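Local coordinates for lysine-sensitive aspartokinase 3 (Escherichia coli, PDB 2J0X) that catalyses the ATP-dependent phosphorylation of L-aspartate to 4-phospho-L-aspartate, the first step of lysine biosynthesis, and is inhibited allosterically by lysine, at the interface of chains A and B. Residues are numbered along the deposited sequence; one frame, centred on the assembly and turned at random. Chains: chain A/B, Lysine-sensitive aspartokinase 3.

Contact 1: the interface of chains A and B. Residues chain A 343-345, 349-350; chain B 419, 422-423, 426.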
# COMPACT_ATOMS: atom_id res chain seq x y z
N THR A 343 1.92 6.29 3.08
CA THR A 343 0.98 7.36 3.37
C THR A 343 0.27 7.66 2.06
O THR A 343 0.87 7.53 0.99
CB THR A 343 1.68 8.65 3.83
OG1 THR A 343 0.70 9.64 4.14
CG2 THR A 343 2.57 9.18 2.73
N THR A 344 -0.98 8.08 2.12
CA THR A 344 -1.72 8.34 0.90
C THR A 344 -2.47 9.66 0.89
O THR A 344 -2.80 10.22 1.94
CB THR A 344 -2.74 7.22 0.63
OG1 THR A 344 -3.66 7.13 1.72
CG2 THR A 344 -2.02 5.88 0.44
N SER A 345 -2.74 10.14 -0.32
CA SER A 345 -3.50 11.35 -0.54
C SER A 345 -4.55 10.85 -1.51
O SER A 345 -4.62 9.65 -1.78
CB SER A 345 -2.65 12.45 -1.18
OG SER A 345 -2.87 12.55 -2.57
N VAL A 349 0.45 8.40 -3.65
CA VAL A 349 0.87 7.55 -2.55
C VAL A 349 2.38 7.66 -2.37
O VAL A 349 3.14 7.63 -3.34
CB VAL A 349 0.54 6.07 -2.80
CG1 VAL A 349 1.19 5.61 -4.09
CG2 VAL A 349 1.04 5.23 -1.65
N ALA A 350 2.82 7.79 -1.12
CA ALA A 350 4.24 7.90 -0.80
C ALA A 350 4.66 6.78 0.15
O ALA A 350 4.00 6.53 1.16
CB ALA A 350 4.56 9.25 -0.15
N CYS B 419 -2.86 11.16 7.57
CA CYS B 419 -2.13 10.84 6.35
C CYS B 419 -1.55 12.16 5.89
O CYS B 419 -2.28 13.10 5.58
CB CYS B 419 -3.06 10.26 5.28
SG CYS B 419 -3.44 8.50 5.49
N ALA B 422 2.30 12.62 1.36
CA ALA B 422 2.13 12.19 -0.01
C ALA B 422 1.98 13.40 -0.92
O ALA B 422 2.61 13.47 -1.98
CB ALA B 422 0.90 11.29 -0.13
N SER B 423 1.17 14.36 -0.50
CA SER B 423 0.92 15.56 -1.30
C SER B 423 1.12 16.89 -0.58
O SER B 423 0.83 17.02 0.61
CB SER B 423 -0.51 15.53 -1.84
OG SER B 423 -0.85 16.79 -2.41
N ASN B 426 -2.56 18.30 -0.04
CA ASN B 426 -3.54 17.66 0.80
C ASN B 426 -3.02 17.23 2.16
O ASN B 426 -1.86 16.83 2.30
CB ASN B 426 -4.10 16.43 0.09
CG ASN B 426 -5.13 15.70 0.92
OD1 ASN B 426 -6.31 16.04 0.89
ND2 ASN B 426 -4.70 14.69 1.67
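B:Ala422 packs its methyl against the end of strand 338-344 of chain A and against A:Ser345, which follows it, joining the ACT-domain regions of two subunits of the homodimer. It buries 45 Å², more than any other residue of the patch, and lies in the loop between strands 417-420 and 426-432 of chain B. CB of B:Ala422 stands 3.8 Å from the backbone N of A:Ser345. The same CB of B:Ala422 is 3.9 Å from the methyl CG2 of A:Thr343, so one methyl reaches A:Thr343 in the strand and A:Ser345 just beyond it. From the neighbouring strand 348-354, the methyl CB of A:Ala350 approaches the backbone side of the same residue, 3.8 Å from B:Ala422 CA. A:Thr343 turns CG2 toward this loop because its hydroxyl OG1 is anti to the backbone N (chi1 -178°); OG1 itself comes to 3.8 Å from CA of B:Cys419.

A:Ser345, a residue of the allosteric lysine site with 30 Å² hidden, meets the loop through its methylene: CB of A:Ser345 lies 3.8 Å from CB of B:Ser423. The other flank of the strand end is lined by B:Cys419, which buries 23 Å². CB of B:Cys419 sits 3.4 Å from the carbonyl O of A:Thr344, while the thiol SG of B:Cys419 is farther along, 4.0 Å from the hydroxyl OG1 of that threonine.

Contact 2: the interface of chains A and B. Residues chain A 329, 339-340, 342; chain B 325, 329, 344.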
# COMPACT_ATOMS: atom_id res chain seq x y z
N PHE A 329 2.63 -2.63 -5.83
CA PHE A 329 3.36 -3.43 -4.86
C PHE A 329 3.77 -4.76 -5.48
O PHE A 329 4.77 -5.35 -5.08
CB PHE A 329 2.53 -3.63 -3.60
CG PHE A 329 2.36 -2.37 -2.81
CD1 PHE A 329 1.10 -1.80 -2.67
CD2 PHE A 329 3.45 -1.74 -2.25
CE1 PHE A 329 0.95 -0.61 -1.97
CE2 PHE A 329 3.30 -0.55 -1.55
CZ PHE A 329 2.05 0.01 -1.41
N VAL A 339 8.48 -2.79 1.40
CA VAL A 339 7.97 -1.47 1.71
C VAL A 339 7.84 -1.31 3.21
O VAL A 339 7.36 -2.20 3.90
CB VAL A 339 6.58 -1.24 1.05
CG1 VAL A 339 6.02 0.12 1.43
CG2 VAL A 339 6.70 -1.35 -0.47
N ASP A 340 8.29 -0.17 3.73
CA ASP A 340 8.17 0.08 5.17
C ASP A 340 6.96 0.98 5.42
O ASP A 340 5.86 0.50 5.70
CB ASP A 340 9.45 0.74 5.70
CG ASP A 340 9.49 0.81 7.24
OD1 ASP A 340 8.77 0.04 7.90
OD2 ASP A 340 10.27 1.62 7.79
N ILE A 342 3.98 3.87 4.49
CA ILE A 342 3.07 4.19 3.39
C ILE A 342 2.08 5.24 3.87
O ILE A 342 1.49 5.10 4.94
CB ILE A 342 2.27 2.97 2.93
CG1 ILE A 342 3.21 1.84 2.53
CG2 ILE A 342 1.36 3.35 1.76
CD1 ILE A 342 2.49 0.56 2.24
N LEU B 325 1.88 -6.83 1.28
CA LEU B 325 0.90 -5.86 0.78
C LEU B 325 0.46 -6.23 -0.63
O LEU B 325 -0.71 -6.09 -0.99
CB LEU B 325 1.49 -4.45 0.75
CG LEU B 325 1.81 -3.72 2.06
CD1 LEU B 325 2.70 -2.52 1.75
CD2 LEU B 325 0.54 -3.28 2.77
N PHE B 329 -3.46 -6.36 -1.21
CA PHE B 329 -4.08 -5.50 -2.21
C PHE B 329 -4.60 -6.33 -3.37
O PHE B 329 -5.58 -5.95 -4.02
CB PHE B 329 -3.08 -4.45 -2.71
CG PHE B 329 -2.78 -3.37 -1.71
CD1 PHE B 329 -1.48 -3.12 -1.29
CD2 PHE B 329 -3.82 -2.62 -1.15
CE1 PHE B 329 -1.21 -2.16 -0.32
CE2 PHE B 329 -3.56 -1.66 -0.18
CZ PHE B 329 -2.26 -1.43 0.24
N THR B 344 0.66 3.10 7.92
CA THR B 344 1.38 1.93 8.41
C THR B 344 2.11 2.13 9.72
O THR B 344 2.48 3.23 10.10
CB THR B 344 2.46 1.47 7.40
OG1 THR B 344 3.37 2.55 7.19
CG2 THR B 344 1.85 1.10 6.06
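Helix 324-334 of chain B presents B:Leu325, itself a residue of the allosteric lysine site, to A:Phe329 and A:Ile342, an apolar contact between ACT-domain regions of the homodimer. The leucine hides 41 Å², the largest share in the patch, and works through its CD1 branch. That methyl lies over one face of the A:Phe329 ring, displaced toward the rim, with CD1 of B:Leu325 3.9 Å from ring atom CE2. The extended second torsion of B:Leu325 (chi2 166°) carries CD1 away from its helix; the same methyl is 4.1 Å from CB of A:Val339, another residue of the lysine site. A:Ile342 reaches toward B:Leu325 tip to tip, CD1 facing CD1, though their modelled separation is too short to be meaningful.

A:Phe329, burying 23 Å², also meets its symmetry counterpart B:Phe329, both on copies of helix 324-334. The rings approach through their CD1 and CE1 sides; the modelled spacing is again too close to support any claim about strain.

On the strand side, A:Ile342 and B:Thr344 cross at about a right angle, CB of the isoleucine 3.7 Å from the methyl CG2 of the threonine. The hydroxyl OG1 of B:Thr344 accepts a hydrogen bond from the backbone N of A:Ile342, 3.1 Å long and bent to 139° at the hydrogen. Its chi1 of 59° sets OG1 between the backbone N and carbonyl carbon, facing that amide while CG2 packs against the isoleucine.

Contact 1 and contact 2 have C-alpha centres about 13 Å apart and share strand 338-344 of chain A: its end serves contact 1, while A:Val339, A:Asp340 and A:Ile342 serve contact 2. Position 344 occurs in both, as A:Thr344 in contact 1 and B:Thr344 in contact 2, so two-fold symmetry makes each copy of this strand take part in both kinds of contact. Lysine-site residues appear in both, consistent with an inhibitor shared between dimer partners. Lysine binding could therefore be coupled to the way the subunits pack in the T-state, though this structure alone does not show the change.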